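Local coordinates for protein ATP-dependent RNA helicase HrpB (Escherichia coli, PDB 6EUD) that hydrolyses ATP to ADP and phosphate as a DEAH/RHA-type RNA helicase of Escherichia coli that binds single-stranded RNA, at residues Thr38-Pro41 / Leu42-Ala46; Ser237-Gly240 / Ser241-Leu245; Trp652-Asp656 / Asp657-Leu661. All coordinates share one frame; numbering follows the deposited sequence.

Interaction 1: Thr38-Pro41 / Leu42-Ala46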
ATOM      1  N   THR A  38      -9.086  10.914 -31.009  1.00 89.13           N
ATOM      2  CA  THR A  38      -9.337  10.436 -32.361  1.00 92.91           C
ATOM      3  C   THR A  38      -9.133  11.514 -33.421  1.00 93.31           C
ATOM      4  O   THR A  38      -9.521  11.351 -34.580  1.00 93.53           O
ATOM      5  CB  THR A  38     -10.768   9.883 -32.482  1.00 97.00           C
ATOM      6  OG1 THR A  38     -11.699  10.843 -31.964  1.00 95.60           O
ATOM      7  CG2 THR A  38     -10.898   8.584 -31.701  1.00 95.92           C
ATOM      8  N   TRP A  39      -8.520  12.621 -33.027  1.00 90.99           N
ATOM      9  CA  TRP A  39      -8.259  13.680 -33.980  1.00 92.22           C
ATOM     10  C   TRP A  39      -6.957  14.368 -33.660  1.00 88.57           C
ATOM     11  O   TRP A  39      -6.010  14.286 -34.434  1.00 89.59           O
ATOM     12  CB  TRP A  39      -9.401  14.697 -33.994  1.00 93.04           C
ATOM     13  CG  TRP A  39      -9.342  15.639 -35.150  1.00 93.33           C
ATOM     14  CD1 TRP A  39      -9.674  15.359 -36.439  1.00 95.91           C
ATOM     15  CD2 TRP A  39      -8.944  17.016 -35.126  1.00 95.60           C
ATOM     16  NE1 TRP A  39      -9.502  16.470 -37.224  1.00101.13           N
ATOM     17  CE2 TRP A  39      -9.060  17.505 -36.443  1.00 99.35           C
ATOM     18  CE3 TRP A  39      -8.503  17.887 -34.122  1.00 94.53           C
ATOM     19  CZ2 TRP A  39      -8.747  18.826 -36.785  1.00 99.02           C
ATOM     20  CZ3 TRP A  39      -8.194  19.206 -34.467  1.00 94.58           C
ATOM     21  CH2 TRP A  39      -8.317  19.657 -35.785  1.00 95.78           C
ATOM     22  N   LEU A  40      -6.909  15.014 -32.498  1.00 84.42           N
ATOM     23  CA  LEU A  40      -5.805  15.906 -32.125  1.00 82.99           C
ATOM     24  C   LEU A  40      -4.362  15.410 -32.403  1.00 84.01           C
ATOM     25  O   LEU A  40      -3.506  16.218 -32.777  1.00 83.68           O
ATOM     26  CB  LEU A  40      -5.935  16.273 -30.643  1.00 77.92           C
ATOM     27  CG  LEU A  40      -5.012  17.385 -30.140  1.00 77.76           C
ATOM     28  CD1 LEU A  40      -4.979  18.578 -31.094  1.00 81.96           C
ATOM     29  CD2 LEU A  40      -5.438  17.828 -28.761  1.00 74.41           C
ATOM     30  N   PRO A  41      -4.076  14.102 -32.223  1.00 83.86           N
ATOM     31  CA  PRO A  41      -2.712  13.640 -32.528  1.00 85.54           C
ATOM     32  C   PRO A  41      -2.161  13.988 -33.921  1.00 91.34           C
ATOM     33  O   PRO A  41      -1.039  14.482 -34.004  1.00 91.98           O
ATOM     34  CB  PRO A  41      -2.834  12.124 -32.374  1.00 84.35           C
ATOM     35  CG  PRO A  41      -3.842  11.962 -31.315  1.00 80.69           C
ATOM     36  CD  PRO A  41      -4.850  13.053 -31.532  1.00 81.20           C
ATOM     37  N   LEU A  42      -2.925  13.731 -34.979  1.00 97.08           N
ATOM     38  CA  LEU A  42      -2.482  13.996 -36.345  1.00106.24           C
ATOM     39  C   LEU A  42      -2.053  15.446 -36.564  1.00112.32           C
ATOM     40  O   LEU A  42      -1.131  15.719 -37.335  1.00120.23           O
ATOM     41  CB  LEU A  42      -3.599  13.656 -37.328  1.00112.16           C
ATOM     42  CG  LEU A  42      -4.057  12.206 -37.406  1.00114.19           C
ATOM     43  CD1 LEU A  42      -5.273  12.104 -38.323  1.00117.57           C
ATOM     44  CD2 LEU A  42      -2.923  11.310 -37.883  1.00116.34           C
ATOM     45  N   GLN A  43      -2.730  16.377 -35.895  1.00110.08           N
ATOM     46  CA  GLN A  43      -2.485  17.804 -36.124  1.00111.90           C
ATOM     47  C   GLN A  43      -1.248  18.303 -35.377  1.00107.13           C
ATOM     48  O   GLN A  43      -0.650  19.311 -35.752  1.00107.71           O
ATOM     49  CB  GLN A  43      -3.723  18.652 -35.754  1.00115.61           C
ATOM     50  CG  GLN A  43      -4.987  18.430 -36.635  1.00128.76           C
ATOM     51  CD  GLN A  43      -5.473  16.978 -36.737  1.00127.71           C
ATOM     52  OE1 GLN A  43      -4.995  16.098 -36.031  1.00127.83           O
ATOM     53  NE2 GLN A  43      -6.394  16.726 -37.659  1.00126.72           N
ATOM     54  N   LEU A  44      -0.848  17.575 -34.341  1.00101.62           N
ATOM     55  CA  LEU A  44       0.422  17.829 -33.673  1.00 95.17           C
ATOM     56  C   LEU A  44       1.554  17.146 -34.460  1.00 98.79           C
ATOM     57  O   LEU A  44       2.722  17.527 -34.364  1.00105.98           O
ATOM     58  CB  LEU A  44       0.376  17.327 -32.225  1.00 81.26           C
ATOM     59  CG  LEU A  44      -0.767  17.868 -31.362  1.00 74.33           C
ATOM     60  CD1 LEU A  44      -0.622  17.451 -29.915  1.00 67.20           C
ATOM     61  CD2 LEU A  44      -0.861  19.375 -31.450  1.00 77.76           C
ATOM     62  N   LEU A  45       1.184  16.139 -35.245  1.00 94.42           N
ATOM     63  CA  LEU A  45       2.127  15.431 -36.098  1.00 89.85           C
ATOM     64  C   LEU A  45       2.482  16.281 -37.313  1.00 92.83           C
ATOM     65  O   LEU A  45       3.643  16.365 -37.708  1.00 92.87           O
ATOM     66  CB  LEU A  45       1.534  14.093 -36.534  1.00 88.23           C
ATOM     67  CG  LEU A  45       2.509  13.121 -37.182  1.00 89.68           C
ATOM     68  CD1 LEU A  45       3.642  12.854 -36.211  1.00 86.30           C
ATOM     69  CD2 LEU A  45       1.803  11.833 -37.578  1.00 89.74           C
ATOM     70  N   ALA A  46       1.458  16.914 -37.885  1.00 97.09           N
ATOM     71  CA  ALA A  46       1.592  17.759 -39.064  1.00103.39           C
ATOM     72  C   ALA A  46       2.164  19.126 -38.707  1.00106.51           C
ATOM     73  O   ALA A  46       2.647  19.850 -39.579  1.00113.84           O
ATOM     74  CB  ALA A  46       0.247  17.908 -39.748  1.00 96.63           C
TER

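Interaction 2: Ser237-Gly240 / Ser241-Leu245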
ATOM      1  N   SER A 237     -39.204  -6.305 -14.032  1.00 45.94           N
ATOM      2  CA  SER A 237     -40.567  -6.521 -13.542  1.00 47.15           C
ATOM      3  C   SER A 237     -41.230  -5.239 -13.018  1.00 50.42           C
ATOM      4  O   SER A 237     -42.400  -5.237 -12.639  1.00 47.77           O
ATOM      5  CB  SER A 237     -40.543  -7.558 -12.431  1.00 46.05           C
ATOM      6  OG  SER A 237     -39.737  -7.093 -11.354  1.00 46.91           O
ATOM      7  N   ARG A 238     -40.464  -4.152 -12.984  1.00 50.90           N
ATOM      8  CA  ARG A 238     -40.931  -2.918 -12.378  1.00 50.22           C
ATOM      9  C   ARG A 238     -41.031  -1.767 -13.385  1.00 50.95           C
ATOM     10  O   ARG A 238     -41.376  -0.637 -13.010  1.00 51.92           O
ATOM     11  CB  ARG A 238     -40.005  -2.515 -11.214  1.00 48.24           C
ATOM     12  CG  ARG A 238     -39.996  -3.474 -10.024  1.00 48.33           C
ATOM     13  CD  ARG A 238     -38.908  -3.086  -9.019  1.00 49.17           C
ATOM     14  NE  ARG A 238     -38.940  -3.881  -7.793  1.00 51.55           N
ATOM     15  CZ  ARG A 238     -38.431  -5.109  -7.689  1.00 53.16           C
ATOM     16  NH1 ARG A 238     -37.884  -5.698  -8.746  1.00 52.70           N
ATOM     17  NH2 ARG A 238     -38.484  -5.766  -6.535  1.00 53.80           N
ATOM     18  N   ILE A 239     -40.737  -2.045 -14.652  1.00 50.92           N
ATOM     19  CA  ILE A 239     -40.742  -0.993 -15.666  1.00 55.24           C
ATOM     20  C   ILE A 239     -41.875  -1.138 -16.660  1.00 56.73           C
ATOM     21  O   ILE A 239     -42.409  -2.223 -16.851  1.00 59.39           O
ATOM     22  CB  ILE A 239     -39.424  -0.958 -16.473  1.00 56.33           C
ATOM     23  CG1 ILE A 239     -39.148  -2.333 -17.080  1.00 59.72           C
ATOM     24  CG2 ILE A 239     -38.272  -0.476 -15.614  1.00 52.82           C
ATOM     25  CD1 ILE A 239     -37.941  -2.367 -17.979  1.00 63.35           C
ATOM     26  N   GLY A 240     -42.212  -0.030 -17.312  1.00 58.56           N
ATOM     27  CA  GLY A 240     -43.217  -0.021 -18.357  1.00 58.89           C
ATOM     28  C   GLY A 240     -42.732  -0.611 -19.666  1.00 60.28           C
ATOM     29  O   GLY A 240     -41.547  -0.913 -19.828  1.00 58.61           O
ATOM     30  N   SER A 241     -43.661  -0.763 -20.606  1.00 63.78           N
ATOM     31  CA  SER A 241     -43.400  -1.434 -21.879  1.00 63.45           C
ATOM     32  C   SER A 241     -42.516  -0.583 -22.783  1.00 60.18           C
ATOM     33  O   SER A 241     -41.897  -1.098 -23.717  1.00 54.66           O
ATOM     34  CB  SER A 241     -44.725  -1.775 -22.589  1.00 60.27           C
ATOM     35  OG  SER A 241     -45.560  -0.630 -22.709  1.00 58.78           O
ATOM     36  N   ASP A 242     -42.459   0.715 -22.486  1.00 59.38           N
ATOM     37  CA  ASP A 242     -41.680   1.652 -23.285  1.00 59.73           C
ATOM     38  C   ASP A 242     -40.203   1.699 -22.859  1.00 58.86           C
ATOM     39  O   ASP A 242     -39.372   2.309 -23.534  1.00 58.90           O
ATOM     40  CB  ASP A 242     -42.297   3.053 -23.203  1.00 58.09           C
ATOM     41  CG  ASP A 242     -42.338   3.588 -21.796  1.00 59.07           C
ATOM     42  OD1 ASP A 242     -42.353   2.772 -20.853  1.00 60.69           O
ATOM     43  OD2 ASP A 242     -42.354   4.825 -21.629  1.00 58.32           O
ATOM     44  N   VAL A 243     -39.872   1.048 -21.748  1.00 53.53           N
ATOM     45  CA  VAL A 243     -38.511   1.129 -21.233  1.00 49.30           C
ATOM     46  C   VAL A 243     -37.645  -0.008 -21.753  1.00 49.84           C
ATOM     47  O   VAL A 243     -37.919  -1.183 -21.515  1.00 51.76           O
ATOM     48  CB  VAL A 243     -38.468   1.118 -19.697  1.00 45.53           C
ATOM     49  CG1 VAL A 243     -37.035   1.175 -19.223  1.00 47.34           C
ATOM     50  CG2 VAL A 243     -39.242   2.290 -19.137  1.00 46.64           C
ATOM     51  N   LEU A 244     -36.594   0.374 -22.463  1.00 48.78           N
ATOM     52  CA  LEU A 244     -35.610  -0.542 -23.008  1.00 50.60           C
ATOM     53  C   LEU A 244     -34.373  -0.631 -22.102  1.00 48.88           C
ATOM     54  O   LEU A 244     -33.690   0.367 -21.859  1.00 45.58           O
ATOM     55  CB  LEU A 244     -35.226  -0.082 -24.413  1.00 57.84           C
ATOM     56  CG  LEU A 244     -34.200  -0.865 -25.212  1.00 62.05           C
ATOM     57  CD1 LEU A 244     -34.694  -2.278 -25.393  1.00 66.16           C
ATOM     58  CD2 LEU A 244     -34.024  -0.181 -26.552  1.00 62.09           C
ATOM     59  N   LEU A 245     -34.097  -1.832 -21.600  1.00 48.79           N
ATOM     60  CA  LEU A 245     -32.940  -2.057 -20.744  1.00 44.66           C
ATOM     61  C   LEU A 245     -31.685  -2.378 -21.535  1.00 45.80           C
ATOM     62  O   LEU A 245     -31.669  -3.297 -22.350  1.00 48.63           O
ATOM     63  CB  LEU A 245     -33.223  -3.182 -19.753  1.00 42.71           C
ATOM     64  CG  LEU A 245     -34.319  -2.879 -18.736  1.00 48.90           C
ATOM     65  CD1 LEU A 245     -34.411  -3.988 -17.688  1.00 49.96           C
ATOM     66  CD2 LEU A 245     -34.087  -1.525 -18.073  1.00 48.27           C
TER

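Interaction 3: Trp652-Asp656 / Asp657-Leu661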
ATOM      1  N   TRP A 652      18.259   7.877  22.088  1.00 38.97           N
ATOM      2  CA  TRP A 652      18.019   6.936  23.169  1.00 37.09           C
ATOM      3  C   TRP A 652      17.406   5.664  22.591  1.00 40.98           C
ATOM      4  O   TRP A 652      16.590   5.728  21.673  1.00 43.25           O
ATOM      5  CB  TRP A 652      17.113   7.552  24.256  1.00 30.52           C
ATOM      6  CG  TRP A 652      17.590   8.894  24.714  1.00 32.26           C
ATOM      7  CD1 TRP A 652      17.163  10.107  24.261  1.00 34.23           C
ATOM      8  CD2 TRP A 652      18.627   9.169  25.677  1.00 29.68           C
ATOM      9  NE1 TRP A 652      17.857  11.114  24.882  1.00 34.40           N
ATOM     10  CE2 TRP A 652      18.757  10.568  25.754  1.00 30.20           C
ATOM     11  CE3 TRP A 652      19.451   8.367  26.473  1.00 27.65           C
ATOM     12  CZ2 TRP A 652      19.672  11.188  26.605  1.00 32.87           C
ATOM     13  CZ3 TRP A 652      20.356   8.980  27.311  1.00 29.80           C
ATOM     14  CH2 TRP A 652      20.461  10.380  27.374  1.00 31.49           C
ATOM     15  N   PRO A 653      17.815   4.501  23.110  1.00 41.41           N
ATOM     16  CA  PRO A 653      17.246   3.215  22.695  1.00 40.47           C
ATOM     17  C   PRO A 653      15.798   3.038  23.116  1.00 40.22           C
ATOM     18  O   PRO A 653      15.402   3.445  24.202  1.00 44.74           O
ATOM     19  CB  PRO A 653      18.142   2.187  23.401  1.00 39.39           C
ATOM     20  CG  PRO A 653      18.687   2.908  24.551  1.00 41.85           C
ATOM     21  CD  PRO A 653      18.918   4.314  24.060  1.00 42.36           C
ATOM     22  N   ALA A 654      15.012   2.437  22.239  1.00 37.30           N
ATOM     23  CA  ALA A 654      13.678   2.026  22.595  1.00 39.38           C
ATOM     24  C   ALA A 654      13.782   0.916  23.643  1.00 38.25           C
ATOM     25  O   ALA A 654      14.612   0.016  23.525  1.00 39.36           O
ATOM     26  CB  ALA A 654      12.918   1.556  21.372  1.00 36.16           C
ATOM     27  N   VAL A 655      12.952   1.002  24.672  1.00 37.94           N
ATOM     28  CA  VAL A 655      12.981   0.039  25.755  1.00 40.28           C
ATOM     29  C   VAL A 655      11.572  -0.345  26.162  1.00 41.77           C
ATOM     30  O   VAL A 655      11.324  -0.708  27.303  1.00 43.70           O
ATOM     31  CB  VAL A 655      13.741   0.587  26.980  1.00 39.37           C
ATOM     32  CG1 VAL A 655      15.219   0.709  26.661  1.00 35.68           C
ATOM     33  CG2 VAL A 655      13.154   1.934  27.409  1.00 41.68           C
ATOM     34  N   ASP A 656      10.645  -0.273  25.215  1.00 44.58           N
ATOM     35  CA  ASP A 656       9.314  -0.845  25.411  1.00 45.06           C
ATOM     36  C   ASP A 656       9.413  -2.363  25.317  1.00 43.10           C
ATOM     37  O   ASP A 656      10.359  -2.876  24.720  1.00 43.27           O
ATOM     38  CB  ASP A 656       8.354  -0.299  24.368  1.00 42.93           C
ATOM     39  CG  ASP A 656       8.850  -0.543  22.964  1.00 46.31           C
ATOM     40  OD1 ASP A 656       9.833   0.119  22.556  1.00 44.57           O
ATOM     41  OD2 ASP A 656       8.253  -1.388  22.268  1.00 49.43           O
ATOM     42  N   ASP A 657       8.441  -3.071  25.881  1.00 44.83           N
ATOM     43  CA  ASP A 657       8.474  -4.528  25.928  1.00 51.81           C
ATOM     44  C   ASP A 657       8.718  -5.164  24.570  1.00 51.28           C
ATOM     45  O   ASP A 657       9.547  -6.073  24.451  1.00 56.28           O
ATOM     46  CB  ASP A 657       7.181  -5.073  26.530  1.00 61.58           C
ATOM     47  CG  ASP A 657       7.255  -5.195  28.035  1.00 77.55           C
ATOM     48  OD1 ASP A 657       7.956  -4.374  28.667  1.00 85.84           O
ATOM     49  OD2 ASP A 657       6.618  -6.112  28.594  1.00 83.16           O
ATOM     50  N   GLU A 658       8.046  -4.683  23.532  1.00 48.52           N
ATOM     51  CA  GLU A 658       8.207  -5.336  22.239  1.00 51.91           C
ATOM     52  C   GLU A 658       9.588  -5.098  21.612  1.00 48.06           C
ATOM     53  O   GLU A 658      10.156  -6.023  21.039  1.00 55.25           O
ATOM     54  CB  GLU A 658       7.106  -4.911  21.269  1.00 65.05           C
ATOM     55  CG  GLU A 658       6.875  -5.952  20.171  1.00 80.69           C
ATOM     56  CD  GLU A 658       5.816  -5.546  19.153  1.00 90.85           C
ATOM     57  OE1 GLU A 658       5.076  -4.571  19.411  1.00 95.09           O
ATOM     58  OE2 GLU A 658       5.726  -6.210  18.091  1.00 92.97           O
ATOM     59  N   SER A 659      10.148  -3.892  21.723  1.00 43.36           N
ATOM     60  CA  SER A 659      11.501  -3.633  21.190  1.00 42.61           C
ATOM     61  C   SER A 659      12.531  -4.534  21.885  1.00 42.18           C
ATOM     62  O   SER A 659      13.460  -5.050  21.262  1.00 42.52           O
ATOM     63  CB  SER A 659      11.917  -2.161  21.380  1.00 45.79           C
ATOM     64  OG  SER A 659      11.005  -1.238  20.797  1.00 46.88           O
ATOM     65  N   LEU A 660      12.356  -4.704  23.192  1.00 42.71           N
ATOM     66  CA  LEU A 660      13.256  -5.533  23.995  1.00 43.05           C
ATOM     67  C   LEU A 660      13.166  -7.001  23.613  1.00 42.69           C
ATOM     68  O   LEU A 660      14.196  -7.644  23.407  1.00 40.62           O
ATOM     69  CB  LEU A 660      12.960  -5.378  25.490  1.00 37.12           C
ATOM     70  CG  LEU A 660      13.341  -4.017  26.057  1.00 32.52           C
ATOM     71  CD1 LEU A 660      13.007  -3.952  27.547  1.00 29.81           C
ATOM     72  CD2 LEU A 660      14.808  -3.761  25.800  1.00 33.23           C
ATOM     73  N   LEU A 661      11.941  -7.526  23.535  1.00 43.67           N
ATOM     74  CA  LEU A 661      11.720  -8.908  23.092  1.00 44.12           C
ATOM     75  C   LEU A 661      12.297  -9.127  21.695  1.00 42.86           C
ATOM     76  O   LEU A 661      12.895 -10.166  21.412  1.00 44.95           O
ATOM     77  CB  LEU A 661      10.230  -9.249  23.116  1.00 43.34           C
ATOM     78  CG  LEU A 661       9.682  -9.418  24.538  1.00 48.02           C
ATOM     79  CD1 LEU A 661       8.172  -9.546  24.532  1.00 51.78           C
ATOM     80  CD2 LEU A 661      10.321 -10.615  25.238  1.00 46.82           C
TER

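Interaction 1: Thr38-Pro41 / Leu42-Ala46
Pro41 O takes two backbone amides of the next turn: Leu45 N at 3.0 Å and, more weakly, Leu44 N at 3.1 Å. Leu40 O is shared in the same way but by two weak bonds, Gln43 N at 3.2 Å and Leu44 N at 3.4 Å, and Leu42 N makes another weak bond to Trp39 O. Three- and four-residue spacings are thus mixed in the first turn of helix 40-45, the short helix that follows the predicted ATP-binding loop (P-loop) of the first helicase domain; the Trp39 side chain is about 5 Å from Gly35 of that loop. Four residues apart, Trp39 and Gln43 meet side chain to side chain, Gln43 lying over one face of the indole. Its CG makes a CH-pi contact 3.8 Å from the centroid of the six-membered ring, 18° off the ring normal, and the bend in its chain at chi2 (55°) carries the amide on across the same face. The amide plane is tilted 32° from the ring. Leu40 and Leu44 meet through CD1 and CD2, 4.2 Å apart, and both also touch helix 13-20 and strand 154-159, while Leu42 packs on Leu71 and Leu74 of helix 61-74.

Interaction 2: Ser237-Gly240 / Ser241-Leu245
Ile239 meets Val243 and Leu245 by apolar contact, while a single backbone hydrogen bond spans the turn between them. That bond runs from Val243 N to Gly240 O, 3.2 Å long and fairly straight at 163°, and it closes a type I beta turn from Gly240 to Val243, with Ser241 and Asp242 at its corners. Asp242 CG lies between its own backbone N and carbonyl carbon (chi1 60°), which brings OD1 to 3.6 Å from Gly240 C, a van der Waals approach to the peptide.

The apolar part rests on the extended arm of Ile239, whose chi2 of 175° sends CD1 out to both partners. CD1 lies 3.9 Å from Val243 CG1, the two side chains slanting past one another, and also approaches the backbone at Val243 O, 3.7 Å away. With Leu245 the meeting is tip to tip: Ile239 CD1 faces the branch point, 3.7 Å from Leu245 CG, and sits 3.9 Å from each of Leu245 CD1 and CD2, so it is nested in the leucine fork.

The turn ends the loop that leads from helix 225-236 into strand 243-248 in the second helicase domain, a helix-to-strand link of its RecA-like core. Val243 and Leu245 lean on Val271 of the adjacent parallel strand 269-274, Leu245 also touches Gln232 and Leu235 of helix 225-236, and Ile239 packs on Leu211 of helix 199-213.

Interaction 3: Trp652-Asp656 / Asp657-Leu661
This is a helix N-cap, where the loop after helix 631-646 turns into helix 657-662, with Asp656 as the capping residue. Its carboxylate bends back over the first turn, CG lying between the backbone N and carbonyl carbon (chi1 56°), and both oxygens are used on Ser659. OD2 of Asp656 accepts from Ser659 N at 3.2 Å, the capping bond proper, although the amide comes from above the carboxylate plane, 60° out of it. OD1 of Asp656 accepts from Ser659 OG, modelled at 2.5 Å, a length to be taken with caution at this resolution; the hydroxyl arrives on the syn side, 26° out of plane. Two bonds to one residue hold the carboxylate against the turn, and the negative charge beside the N-terminal end of the helix would be favoured by the helix dipole. Asp656 also opens the regular backbone pattern: Leu660 N donates to Asp656 O at 3.1 Å.

Van der Waals contacts of methyl groups with oxygens complete the junction. Ala654 CB rests 3.4 Å from Ser659 OG, and Leu660 lays CD1 3.7 Å from Val655 O. The Val655 side chain is turned away from the new helix and packs on Leu640 and Leu641 of helix 631-646, whereas Leu660 touches Leu624, in the loop between helices 608-622 and 631-646.

How the interactions relate
The three contacts are separate local elements, each formed where a loop meets a helix or strand. Interactions 1 and 2 belong to the two helicase domains, one in each, with centres about 43 Å apart and nearest atoms about 25 Å apart. Only interaction 1 lies beside the predicted ATP-binding loop; interaction 2 is a surface turn away from the annotated sites. Interaction 3 is far down the chain, its centre about 63 Å from that of interaction 1 and about 67 Å from that of interaction 2, on the opposite side of the molecule's centre from both. It too lies away from the nucleotide site, and none of the three touches another.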